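PDB 6KXT: protein BONZAI 1 from Arabidopsis thaliana, which binds phospholipids in a calcium-dependent manner and acts as a negative regulator of cell death and defence responses in the plant. Local coordinates for residues 13-19 against 63-69; 82-86 against 96-100; 35-39 against 49-53. All blocks are in the same frame, centred on the assembly; numbering follows the deposited sequence.

Interaction 1: residues 13-19 against 63-69; sequences STEIVFR and IWKPVFL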
ATOM      1  N   SER A  13      16.996   0.771   0.095  1.00 15.85           N
ATOM      2  CA  SER A  13      15.881   1.228  -0.764  1.00 16.51           C
ATOM      3  C   SER A  13      15.105  -0.020  -1.170  1.00 16.26           C
ATOM      4  O   SER A  13      15.703  -0.989  -1.652  1.00 16.57           O
ATOM      5  CB  SER A  13      16.362   1.964  -1.961  1.00 19.60           C
ATOM      6  OG  SER A  13      15.314   2.368  -2.805  1.00 22.53           O
ATOM      7  N   THR A  14      13.783  -0.010  -0.932  1.00 15.82           N
ATOM      8  CA  THR A  14      12.924  -1.163  -1.236  1.00 16.45           C
ATOM      9  C   THR A  14      12.093  -0.854  -2.491  1.00 15.66           C
ATOM     10  O   THR A  14      11.348   0.155  -2.488  1.00 17.97           O
ATOM     11  CB  THR A  14      12.053  -1.516  -0.033  1.00 16.86           C
ATOM     12  OG1 THR A  14      12.906  -1.740   1.091  1.00 16.17           O
ATOM     13  CG2 THR A  14      11.238  -2.760  -0.275  1.00 19.76           C
ATOM     14  N   GLU A  15      12.183  -1.707  -3.491  1.00 14.33           N
ATOM     15  CA  GLU A  15      11.362  -1.602  -4.711  1.00 15.48           C
ATOM     16  C   GLU A  15      10.215  -2.605  -4.567  1.00 14.41           C
ATOM     17  O   GLU A  15      10.465  -3.814  -4.351  1.00 14.84           O
ATOM     18  CB  GLU A  15      12.247  -1.923  -5.913  1.00 17.58           C
ATOM     19  CG  GLU A  15      11.439  -1.895  -7.195  1.00 22.23           C
ATOM     20  CD  GLU A  15      12.243  -2.165  -8.455  1.00 33.77           C
ATOM     21  OE1 GLU A  15      13.477  -2.276  -8.347  1.00 33.98           O
ATOM     22  OE2 GLU A  15      11.639  -2.237  -9.521  1.00 26.27           O
ATOM     23  N   ILE A  16       8.982  -2.153  -4.747  1.00 14.18           N
ATOM     24  CA  ILE A  16       7.773  -2.984  -4.538  1.00 14.87           C
ATOM     25  C   ILE A  16       6.834  -2.839  -5.709  1.00 14.72           C
ATOM     26  O   ILE A  16       6.526  -1.708  -6.133  1.00 15.00           O
ATOM     27  CB  ILE A  16       7.034  -2.620  -3.228  1.00 14.80           C
ATOM     28  CG1 ILE A  16       8.001  -2.617  -2.040  1.00 15.43           C
ATOM     29  CG2 ILE A  16       5.848  -3.585  -3.052  1.00 15.89           C
ATOM     30  CD1 ILE A  16       7.348  -2.421  -0.678  1.00 19.28           C
ATOM     31  N   VAL A  17       6.392  -3.957  -6.258  1.00 13.40           N
ATOM     32  CA  VAL A  17       5.287  -3.995  -7.255  1.00 14.28           C
ATOM     33  C   VAL A  17       4.073  -4.521  -6.487  1.00 12.42           C
ATOM     34  O   VAL A  17       4.082  -5.680  -6.002  1.00 13.14           O
ATOM     35  CB  VAL A  17       5.603  -4.845  -8.494  1.00 14.42           C
ATOM     36  CG1 VAL A  17       4.341  -5.038  -9.336  1.00 14.70           C
ATOM     37  CG2 VAL A  17       6.732  -4.233  -9.312  1.00 15.89           C
ATOM     38  N   PHE A  18       3.040  -3.712  -6.378  1.00 12.96           N
ATOM     39  CA  PHE A  18       1.735  -4.030  -5.789  1.00 12.64           C
ATOM     40  C   PHE A  18       0.733  -4.427  -6.854  1.00 13.96           C
ATOM     41  O   PHE A  18       0.733  -3.898  -7.965  1.00 13.45           O
ATOM     42  CB  PHE A  18       1.176  -2.817  -5.044  1.00 13.31           C
ATOM     43  CG  PHE A  18       1.929  -2.424  -3.800  1.00 12.99           C
ATOM     44  CD1 PHE A  18       1.826  -3.216  -2.663  1.00 13.02           C
ATOM     45  CD2 PHE A  18       2.650  -1.253  -3.727  1.00 13.74           C
ATOM     46  CE1 PHE A  18       2.423  -2.818  -1.469  1.00 15.66           C
ATOM     47  CE2 PHE A  18       3.239  -0.856  -2.529  1.00 14.81           C
ATOM     48  CZ  PHE A  18       3.139  -1.653  -1.417  1.00 14.63           C
ATOM     49  N   ARG A  19      -0.110  -5.381  -6.476  1.00 13.09           N
ATOM     50  CA  ARG A  19      -1.205  -5.869  -7.334  1.00 13.62           C
ATOM     51  C   ARG A  19      -2.450  -5.968  -6.465  1.00 14.16           C
ATOM     52  O   ARG A  19      -2.333  -6.361  -5.270  1.00 13.87           O
ATOM     53  CB  ARG A  19      -0.829  -7.233  -7.902  1.00 17.33           C
ATOM     54  CG  ARG A  19      -1.985  -7.962  -8.557  1.00 17.23           C
ATOM     55  CD  ARG A  19      -1.424  -9.225  -9.225  1.00 17.81           C
ATOM     56  NE  ARG A  19      -0.966 -10.278  -8.307  1.00 17.17           N
ATOM     57  CZ  ARG A  19      -1.762 -11.186  -7.777  1.00 14.44           C
ATOM     58  NH1 ARG A  19      -3.072 -11.154  -7.981  1.00 17.69           N
ATOM     59  NH2 ARG A  19      -1.251 -12.149  -7.027  1.00 24.51           N
ATOM     60  N   ILE A  63      -2.206  -3.934 -11.604  1.00 15.18           N
ATOM     61  CA  ILE A  63      -0.764  -4.169 -11.277  1.00 14.87           C
ATOM     62  C   ILE A  63      -0.047  -2.872 -11.580  1.00 15.85           C
ATOM     63  O   ILE A  63      -0.128  -2.388 -12.711  1.00 17.52           O
ATOM     64  CB  ILE A  63      -0.158  -5.334 -12.066  1.00 17.21           C
ATOM     65  CG1 ILE A  63      -0.903  -6.655 -11.869  1.00 20.52           C
ATOM     66  CG2 ILE A  63       1.320  -5.451 -11.698  1.00 19.98           C
ATOM     67  CD1 ILE A  63      -0.566  -7.751 -12.891  1.00 26.71           C
ATOM     68  N   TRP A  64       0.585  -2.232 -10.591  1.00 14.56           N
ATOM     69  CA  TRP A  64       1.155  -0.891 -10.811  1.00 13.69           C
ATOM     70  C   TRP A  64       2.650  -0.988 -11.115  1.00 14.89           C
ATOM     71  O   TRP A  64       3.270  -2.047 -10.820  1.00 16.75           O
ATOM     72  CB  TRP A  64       0.888   0.020  -9.594  1.00 14.46           C
ATOM     73  CG  TRP A  64      -0.532   0.457  -9.434  1.00 14.28           C
ATOM     74  CD1 TRP A  64      -1.163   1.476 -10.093  1.00 16.14           C
ATOM     75  CD2 TRP A  64      -1.485  -0.110  -8.524  1.00 12.85           C
ATOM     76  NE1 TRP A  64      -2.448   1.563  -9.640  1.00 14.34           N
ATOM     77  CE2 TRP A  64      -2.692   0.609  -8.688  1.00 14.74           C
ATOM     78  CE3 TRP A  64      -1.475  -1.192  -7.629  1.00 15.03           C
ATOM     79  CZ2 TRP A  64      -3.806   0.365  -7.892  1.00 12.68           C
ATOM     80  CZ3 TRP A  64      -2.593  -1.450  -6.851  1.00 15.59           C
ATOM     81  CH2 TRP A  64      -3.751  -0.694  -6.995  1.00 14.97           C
ATOM     82  N   LYS A  65       3.181   0.103 -11.617  1.00 15.45           N
ATOM     83  CA  LYS A  65       4.650   0.243 -11.797  1.00 15.82           C
ATOM     84  C   LYS A  65       5.271   0.206 -10.412  1.00 16.57           C
ATOM     85  O   LYS A  65       4.640   0.512  -9.385  1.00 17.01           O
ATOM     86  CB  LYS A  65       4.961   1.535 -12.551  1.00 17.69           C
ATOM     87  CG  LYS A  65       4.435   1.592 -13.977  1.00 21.75           C
ATOM     88  CD  LYS A  65       4.690   2.910 -14.647  1.00 32.25           C
ATOM     89  CE  LYS A  65       4.156   2.923 -16.064  1.00 43.04           C
ATOM     90  NZ  LYS A  65       4.613   4.131 -16.787  1.00 54.48           N
ATOM     91  N   PRO A  66       6.564  -0.152 -10.342  1.00 16.50           N
ATOM     92  CA  PRO A  66       7.221  -0.211  -9.059  1.00 17.67           C
ATOM     93  C   PRO A  66       7.231   1.127  -8.330  1.00 16.14           C
ATOM     94  O   PRO A  66       7.317   2.212  -8.921  1.00 18.79           O
ATOM     95  CB  PRO A  66       8.672  -0.623  -9.342  1.00 18.91           C
ATOM     96  CG  PRO A  66       8.695  -1.028 -10.809  1.00 22.09           C
ATOM     97  CD  PRO A  66       7.400  -0.628 -11.467  1.00 17.12           C
ATOM     98  N   VAL A  67       7.087   1.030  -7.005  1.00 15.44           N
ATOM     99  CA  VAL A  67       7.352   2.142  -6.085  1.00 17.70           C
ATOM    100  C   VAL A  67       8.648   1.877  -5.321  1.00 19.02           C
ATOM    101  O   VAL A  67       9.023   0.725  -5.127  1.00 18.72           O
ATOM    102  CB  VAL A  67       6.175   2.430  -5.155  1.00 22.07           C
ATOM    103  CG1 VAL A  67       4.885   2.704  -5.939  1.00 23.71           C
ATOM    104  CG2 VAL A  67       5.946   1.353  -4.138  1.00 20.99           C
ATOM    105  N   PHE A  68       9.324   2.934  -4.909  1.00 17.26           N
ATOM    106  CA  PHE A  68      10.605   2.851  -4.179  1.00 17.57           C
ATOM    107  C   PHE A  68      10.421   3.521  -2.836  1.00 18.33           C
ATOM    108  O   PHE A  68       9.965   4.667  -2.775  1.00 22.37           O
ATOM    109  CB  PHE A  68      11.701   3.582  -4.955  1.00 19.11           C
ATOM    110  CG  PHE A  68      11.953   2.931  -6.278  1.00 21.62           C
ATOM    111  CD1 PHE A  68      11.188   3.271  -7.386  1.00 24.45           C
ATOM    112  CD2 PHE A  68      12.853   1.893  -6.386  1.00 24.36           C
ATOM    113  CE1 PHE A  68      11.316   2.583  -8.579  1.00 24.42           C
ATOM    114  CE2 PHE A  68      13.029   1.252  -7.601  1.00 26.26           C
ATOM    115  CZ  PHE A  68      12.278   1.607  -8.690  1.00 25.51           C
ATOM    116  N   LEU A  69      10.679   2.799  -1.772  1.00 16.03           N
ATOM    117  CA  LEU A  69      10.513   3.322  -0.404  1.00 18.46           C
ATOM    118  C   LEU A  69      11.834   3.235   0.361  1.00 17.79           C
ATOM    119  O   LEU A  69      12.435   2.150   0.465  1.00 18.50           O
ATOM    120  CB  LEU A  69       9.434   2.504   0.301  1.00 15.18           C
ATOM    121  CG  LEU A  69       8.022   2.704  -0.220  1.00 18.91           C
ATOM    122  CD1 LEU A  69       7.079   1.637   0.313  1.00 17.73           C
ATOM    123  CD2 LEU A  69       7.514   4.114   0.100  1.00 23.74           C
TER
HETATM  124  O   HOH W   1      13.642   0.587   2.499  1.00 16.50           O
HETATM  125  O   HOH W   2       3.765  -0.907  -7.085  1.00 16.42           O

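Interaction 2: residues 82-86 against 96-100; sequences IIECS and LIGKV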
ATOM      1  N   ILE A  82       0.560   2.700   6.453  1.00 16.13           N
ATOM      2  CA  ILE A  82      -0.792   2.551   5.880  1.00 14.02           C
ATOM      3  C   ILE A  82      -0.665   2.463   4.386  1.00 14.40           C
ATOM      4  O   ILE A  82       0.063   3.260   3.755  1.00 15.46           O
ATOM      5  CB  ILE A  82      -1.723   3.712   6.251  1.00 17.25           C
ATOM      6  CG1 ILE A  82      -1.791   3.913   7.756  1.00 25.51           C
ATOM      7  CG2 ILE A  82      -3.065   3.431   5.649  1.00 21.78           C
ATOM      8  CD1 ILE A  82      -2.256   2.738   8.423  1.00 21.60           C
ATOM      9  N   ILE A  83      -1.418   1.529   3.787  1.00 14.91           N
ATOM     10  CA  ILE A  83      -1.493   1.393   2.305  1.00 12.92           C
ATOM     11  C   ILE A  83      -2.956   1.459   1.973  1.00 13.79           C
ATOM     12  O   ILE A  83      -3.709   0.623   2.447  1.00 14.32           O
ATOM     13  CB  ILE A  83      -0.828   0.115   1.780  1.00 14.85           C
ATOM     14  CG1 ILE A  83       0.613   0.029   2.283  1.00 15.57           C
ATOM     15  CG2 ILE A  83      -0.879   0.092   0.263  1.00 16.86           C
ATOM     16  CD1 ILE A  83       1.166  -1.380   2.340  1.00 23.54           C
ATOM     17  N   GLU A  84      -3.380   2.492   1.271  1.00 13.34           N
ATOM     18  CA  GLU A  84      -4.804   2.635   0.924  1.00 13.27           C
ATOM     19  C   GLU A  84      -4.955   2.656  -0.579  1.00 14.39           C
ATOM     20  O   GLU A  84      -4.214   3.351  -1.305  1.00 14.57           O
ATOM     21  CB  GLU A  84      -5.389   3.921   1.493  1.00 17.51           C
ATOM     22  CG  GLU A  84      -5.321   3.943   2.979  1.00 16.40           C
ATOM     23  CD  GLU A  84      -6.447   4.716   3.628  1.00 16.12           C
ATOM     24  OE1 GLU A  84      -6.478   5.968   3.465  1.00 19.38           O
ATOM     25  OE2 GLU A  84      -7.211   4.034   4.358  1.00 16.83           O
ATOM     26  N   CYS A  85      -5.949   1.914  -1.050  1.00 13.32           N
ATOM     27  CA  CYS A  85      -6.375   1.941  -2.456  1.00 12.97           C
ATOM     28  C   CYS A  85      -7.576   2.915  -2.549  1.00 13.75           C
ATOM     29  O   CYS A  85      -8.494   2.802  -1.744  1.00 14.41           O
ATOM     30  CB  CYS A  85      -6.725   0.533  -2.896  1.00 13.43           C
ATOM     31  SG  CYS A  85      -7.175   0.476  -4.651  1.00 15.80           S
ATOM     32  N   SER A  86      -7.481   3.868  -3.468  1.00 13.32           N
ATOM     33  CA  SER A  86      -8.533   4.885  -3.718  1.00 16.35           C
ATOM     34  C   SER A  86      -8.883   4.931  -5.190  1.00 14.78           C
ATOM     35  O   SER A  86      -8.077   4.574  -6.083  1.00 16.42           O
ATOM     36  CB  SER A  86      -8.126   6.248  -3.258  1.00 21.26           C
ATOM     37  OG  SER A  86      -7.904   6.255  -1.858  1.00 21.24           O
ATOM     38  N   LEU A  96     -12.437   6.048  -0.989  1.00 17.07           N
ATOM     39  CA  LEU A  96     -11.692   4.918  -0.396  1.00 16.15           C
ATOM     40  C   LEU A  96     -12.223   3.591  -0.915  1.00 15.22           C
ATOM     41  O   LEU A  96     -13.443   3.319  -0.798  1.00 18.42           O
ATOM     42  CB  LEU A  96     -11.804   4.986   1.120  1.00 17.01           C
ATOM     43  CG  LEU A  96     -10.980   3.955   1.885  1.00 17.26           C
ATOM     44  CD1 LEU A  96      -9.499   4.076   1.579  1.00 17.92           C
ATOM     45  CD2 LEU A  96     -11.252   4.120   3.369  1.00 19.85           C
ATOM     46  N   ILE A  97     -11.318   2.789  -1.454  1.00 14.51           N
ATOM     47  CA  ILE A  97     -11.605   1.392  -1.849  1.00 14.78           C
ATOM     48  C   ILE A  97     -11.215   0.446  -0.715  1.00 13.90           C
ATOM     49  O   ILE A  97     -12.002  -0.461  -0.436  1.00 15.57           O
ATOM     50  CB  ILE A  97     -10.921   1.076  -3.190  1.00 14.55           C
ATOM     51  CG1 ILE A  97     -11.431   1.951  -4.369  1.00 14.94           C
ATOM     52  CG2 ILE A  97     -11.007  -0.417  -3.458  1.00 14.09           C
ATOM     53  CD1 ILE A  97     -10.584   1.852  -5.631  1.00 15.68           C
ATOM     54  N   GLY A  98     -10.066   0.638  -0.067  1.00 14.35           N
ATOM     55  CA  GLY A  98      -9.674  -0.295   1.004  1.00 14.46           C
ATOM     56  C   GLY A  98      -8.362   0.123   1.637  1.00 13.41           C
ATOM     57  O   GLY A  98      -7.608   0.868   1.018  1.00 13.51           O
ATOM     58  N   LYS A  99      -8.158  -0.349   2.865  1.00 13.13           N
ATOM     59  CA  LYS A  99      -6.986  -0.025   3.686  1.00 14.22           C
ATOM     60  C   LYS A  99      -6.322  -1.318   4.141  1.00 11.93           C
ATOM     61  O   LYS A  99      -6.977  -2.320   4.507  1.00 14.13           O
ATOM     62  CB  LYS A  99      -7.509   0.705   4.936  1.00 18.81           C
ATOM     63  CG  LYS A  99      -6.468   1.134   5.919  1.00 19.37           C
ATOM     64  CD  LYS A  99      -7.108   1.920   7.047  1.00 18.34           C
ATOM     65  CE  LYS A  99      -5.994   2.529   7.865  1.00 23.38           C
ATOM     66  NZ  LYS A  99      -6.538   3.174   9.062  1.00 20.12           N
ATOM     67  N   VAL A 100      -5.002  -1.248   4.201  1.00 13.83           N
ATOM     68  CA  VAL A 100      -4.104  -2.239   4.849  1.00 14.70           C
ATOM     69  C   VAL A 100      -3.124  -1.496   5.771  1.00 14.24           C
ATOM     70  O   VAL A 100      -2.770  -0.355   5.460  1.00 15.18           O
ATOM     71  CB  VAL A 100      -3.407  -3.009   3.705  1.00 20.42           C
ATOM     72  CG1 VAL A 100      -2.102  -3.659   4.110  1.00 25.91           C
ATOM     73  CG2 VAL A 100      -4.405  -3.987   3.054  1.00 16.99           C
TER

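Interaction 3: residues 35-39 against 49-53; sequences FLVVS and PVSKT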
ATOM      1  N   PHE A  35      -5.645   3.761  -7.562  1.00 13.58           N
ATOM      2  CA  PHE A  35      -4.246   4.039  -7.229  1.00 12.99           C
ATOM      3  C   PHE A  35      -4.044   3.717  -5.755  1.00 12.06           C
ATOM      4  O   PHE A  35      -5.016   3.562  -4.964  1.00 14.10           O
ATOM      5  CB  PHE A  35      -3.911   5.511  -7.554  1.00 14.40           C
ATOM      6  CG  PHE A  35      -4.558   6.583  -6.726  1.00 17.07           C
ATOM      7  CD1 PHE A  35      -5.883   6.926  -6.922  1.00 17.26           C
ATOM      8  CD2 PHE A  35      -3.868   7.235  -5.714  1.00 18.72           C
ATOM      9  CE1 PHE A  35      -6.495   7.905  -6.162  1.00 17.69           C
ATOM     10  CE2 PHE A  35      -4.465   8.258  -4.977  1.00 20.72           C
ATOM     11  CZ  PHE A  35      -5.782   8.576  -5.193  1.00 18.21           C
ATOM     12  N   LEU A  36      -2.752   3.534  -5.426  1.00 12.87           N
ATOM     13  CA  LEU A  36      -2.357   3.268  -4.021  0.60 14.20           C
ATOM     14  C   LEU A  36      -1.579   4.455  -3.464  1.00 16.02           C
ATOM     15  O   LEU A  36      -0.794   5.096  -4.203  1.00 16.98           O
ATOM     16  CB  LEU A  36      -1.454   2.036  -3.856  0.60 13.81           C
ATOM     17  CG  LEU A  36      -1.973   0.723  -4.389  0.60 12.84           C
ATOM     18  CD1 LEU A  36      -0.942  -0.378  -4.137  0.60 15.37           C
ATOM     19  CD2 LEU A  36      -3.288   0.385  -3.753  0.60 15.72           C
ATOM     20  N   VAL A  37      -1.765   4.723  -2.199  1.00 14.36           N
ATOM     21  CA  VAL A  37      -0.958   5.705  -1.441  1.00 14.48           C
ATOM     22  C   VAL A  37      -0.384   4.953  -0.243  1.00 15.80           C
ATOM     23  O   VAL A  37      -1.102   4.270   0.491  1.00 14.30           O
ATOM     24  CB  VAL A  37      -1.819   6.891  -0.982  1.00 17.53           C
ATOM     25  CG1 VAL A  37      -0.994   7.819  -0.123  1.00 16.89           C
ATOM     26  CG2 VAL A  37      -2.440   7.583  -2.198  1.00 18.72           C
ATOM     27  N   VAL A  38       0.930   5.069  -0.061  1.00 14.69           N
ATOM     28  CA  VAL A  38       1.635   4.575   1.145  1.00 13.80           C
ATOM     29  C   VAL A  38       1.899   5.753   2.054  1.00 13.78           C
ATOM     30  O   VAL A  38       2.397   6.776   1.549  1.00 14.39           O
ATOM     31  CB  VAL A  38       2.933   3.873   0.758  1.00 14.91           C
ATOM     32  CG1 VAL A  38       3.620   3.336   1.982  1.00 16.03           C
ATOM     33  CG2 VAL A  38       2.664   2.726  -0.195  1.00 16.83           C
ATOM     34  N   SER A  39       1.516   5.640   3.306  1.00 13.69           N
ATOM     35  CA  SER A  39       1.648   6.767   4.267  1.00 13.70           C
ATOM     36  C   SER A  39       2.317   6.300   5.552  1.00 13.50           C
ATOM     37  O   SER A  39       2.070   5.220   6.118  1.00 14.53           O
ATOM     38  CB  SER A  39       0.297   7.410   4.571  1.00 14.95           C
ATOM     39  OG  SER A  39      -0.327   7.765   3.376  1.00 16.44           O
ATOM     40  N   PRO A  49       1.459  10.926   3.458  1.00 18.92           N
ATOM     41  CA  PRO A  49       1.738  10.245   2.197  0.70 19.33           C
ATOM     42  C   PRO A  49       3.222  10.341   1.822  1.00 17.46           C
ATOM     43  O   PRO A  49       3.774  11.431   1.849  1.00 22.04           O
ATOM     44  CB  PRO A  49       0.854  10.969   1.180  0.70 20.91           C
ATOM     45  CG  PRO A  49      -0.271  11.482   2.031  0.70 23.53           C
ATOM     46  CD  PRO A  49       0.411  11.953   3.295  0.70 22.79           C
ATOM     47  N   VAL A  50       3.831   9.216   1.503  1.00 17.55           N
ATOM     48  CA  VAL A  50       5.281   9.150   1.124  1.00 18.96           C
ATOM     49  C   VAL A  50       5.451   8.567  -0.262  1.00 19.69           C
ATOM     50  O   VAL A  50       6.507   8.791  -0.874  1.00 21.34           O
ATOM     51  CB  VAL A  50       6.100   8.375   2.174  1.00 18.85           C
ATOM     52  CG1 VAL A  50       6.173   9.119   3.505  1.00 20.87           C
ATOM     53  CG2 VAL A  50       5.633   6.943   2.408  1.00 18.45           C
ATOM     54  N   SER A  51       4.457   7.838  -0.782  1.00 17.65           N
ATOM     55  CA  SER A  51       4.539   7.261  -2.119  1.00 17.66           C
ATOM     56  C   SER A  51       3.123   7.102  -2.679  1.00 15.97           C
ATOM     57  O   SER A  51       2.207   6.820  -1.911  1.00 18.44           O
ATOM     58  CB  SER A  51       5.243   5.965  -2.056  1.00 23.15           C
ATOM     59  OG  SER A  51       5.488   5.532  -3.364  1.00 30.59           O
ATOM     60  N   LYS A  52       2.947   7.331  -3.956  1.00 18.58           N
ATOM     61  CA  LYS A  52       1.669   7.003  -4.615  0.60 18.94           C
ATOM     62  C   LYS A  52       1.958   6.385  -5.974  1.00 20.01           C
ATOM     63  O   LYS A  52       2.990   6.692  -6.621  1.00 25.02           O
ATOM     64  CB  LYS A  52       0.744   8.211  -4.709  0.60 23.62           C
ATOM     65  CG  LYS A  52       1.253   9.351  -5.574  0.60 28.71           C
ATOM     66  CD  LYS A  52       0.216  10.444  -5.755  0.60 36.63           C
ATOM     67  CE  LYS A  52       0.701  11.604  -6.594  0.60 36.01           C
ATOM     68  NZ  LYS A  52       1.405  11.146  -7.814  0.60 40.56           N
ATOM     69  N   THR A  53       1.083   5.483  -6.376  1.00 15.63           N
ATOM     70  CA  THR A  53       1.141   4.930  -7.740  1.00 16.19           C
ATOM     71  C   THR A  53       0.444   5.885  -8.711  1.00 17.21           C
ATOM     72  O   THR A  53      -0.361   6.755  -8.281  1.00 17.59           O
ATOM     73  CB  THR A  53       0.527   3.530  -7.828  1.00 15.83           C
ATOM     74  OG1 THR A  53      -0.905   3.608  -7.664  1.00 13.68           O
ATOM     75  CG2 THR A  53       1.102   2.590  -6.793  1.00 15.32           C
TER

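Interaction 1: residues 13-19 against 63-69
Thr-14 and Leu-69 form a hydrogen-bonded antiparallel pair, with Thr-14 N to Leu-69 O at 2.9 Å and Leu-69 N to Thr-14 O at 2.8 Å. Ile-16 and Val-67 repeat this pair of hydrogen bonds two residues on, while Glu-15 and Phe-68 sit between as a non-hydrogen-bonded pair. The backbones then part at Lys-65 and Pro-66. A water fills the gap, donating to Ile-16 O and Lys-65 O and accepting from Phe-18 N. Beyond it Trp-64 N returns to Phe-18 O, 3.1 Å away and almost straight at 170°. The tertiary amide nitrogen of Pro-66 has no hydrogen to give, which suits this break in pairing.

Among the side chains, Glu-15 has CG turned opposite its backbone N (chi1 177°) and runs extended beside Phe-68, its CG 3.5 Å from Phe-68 CE2, with carboxylate and ring planes 40° apart. The same chain flanks Pro-66, OE2 lying 3.4 Å from Pro-66 CG. Ile-63 CG1 lies alongside the aliphatic part of Arg-19, 3.7 Å from its CG, leaving the guanidinium to bridge to Asp-138 and to meet the Phe-136 ring. On the buried face Phe-18 CE2 meets Val-67 CG2 at 3.8 Å, the two side chains at about a right angle, while Ile-16 CG2 sits over the centre of the Phe-18 ring.

Strand 13-21 is flanked by strand 133-143 across from 67-70. Leu-104 and Leu-107 of helix 104-113 cover Ile-16, and Val-67 and Leu-69 lean on strand 48-52.

Interaction 2: residues 82-86 against 96-100
Cys-85 O takes two backbone donors, Ile-97 N at 2.8 Å and Gly-98 N at 3.2 Å, both arriving from the same face of its carbonyl plane. Two residues thus stand opposite one, a classic beta bulge. Ile-97 supplies the kink with helix-like backbone angles, whereas Gly-98 is almost fully stretched (phi -178°), a conformation easily reached without a side chain. Cys-85 N in turn donates to Gly-98 O, 2.9 Å away, so that both polar backbone atoms of Cys-85 are bonded across the pair. Past the bulge the regular antiparallel pattern resumes, with Ile-83 and Val-100 exchanging two bonds.

The kink also turns Ile-97 toward the partner strand. Its CD1 lies 3.8 Å from Cys-85 SG, which stands opposite the backbone N (chi1 -177°) and offers a small, apolar surface to the interior. On the other side of the sheet Glu-84 is bent at chi2 (-149°), bringing OE2 against the methylenes of Lys-99, 3.4 Å from Lys-99 CG. The charged ends do not meet: Glu-84 OE2 and Lys-99 NZ are 4.8 Å apart, so any attraction is likely to be modest. Leu-96 CD1 comes up to the same carboxylate, 3.6 Å from Glu-84 OE2, the two side chains crossing at about a right angle. Further along, Ile-82 CG2 packs on the extended lysine chain, 3.8 Å from Lys-99 CE.

The two strands form a hairpin at one border of the four-stranded sheet. Strand 81-87 pairs on its other side with strand 34-40, while Cys-85 and Val-100 face Phe-119 of strand 117-121 in the opposing sheet.

Interaction 3: residues 35-39 against 49-53
The Phe-35 ring has Thr-53 O standing obliquely to it, while Phe-35 CB touches Thr-53 OG1 at 3.6 Å; beyond the pair, His-94 meets the ring edge-to-face. Thr-53 OG1 also accepts Leu-36 N at 2.9 Å, almost straight at 172°. It can do so because chi1 of 70° places the hydroxyl between the backbone N and the carbonyl carbon, so a side chain stands in for a main-chain acceptor where strand 49-52 ends. Thr-53 N answers by bonding to Leu-36 O.

Val-38 O is held twice, by Val-50 N at 2.8 Å and by Ser-51 N at a longer 3.3 Å. Its own N-H is given to Ser-51 O, 2.8 Å from Val-38 N. Val-50 CG2 lies between its backbone N and carbonyl carbon, which brings it against Val-38 O, 3.4 Å away. Ser-39 OG approaches Pro-49 CA; Pro-49, which has no N-H, is tolerated in a non-hydrogen-bonded pair, where that position gives no bond to the partner strand.

Val-50 and Ser-51 together opposite Val-38 make a classic beta bulge in a border hairpin of the C2-domain beta sandwich.

All three contacts belong to one C2 domain, the second of the protein. Interactions 2 and 3 lie in the same sheet, their centres 9 Å apart, joined by backbone bonds such as Ser-39 N to Ile-82 O at 2.8 Å and Ser-86 N to Phe-35 O at 2.9 Å. Interaction 1 belongs to the facing sheet and encloses interaction 3 along the chain. The two touch across the sandwich, with Leu-69 CD2 3.6 Å from Ser-51 CB. Phe-18 CZ reaches Ile-83 CD1 at 4.3 Å, linking interaction 1 to interaction 2. A sulfate, probably from crystallisation, lies about 6 Å from the Ile-63 side chain.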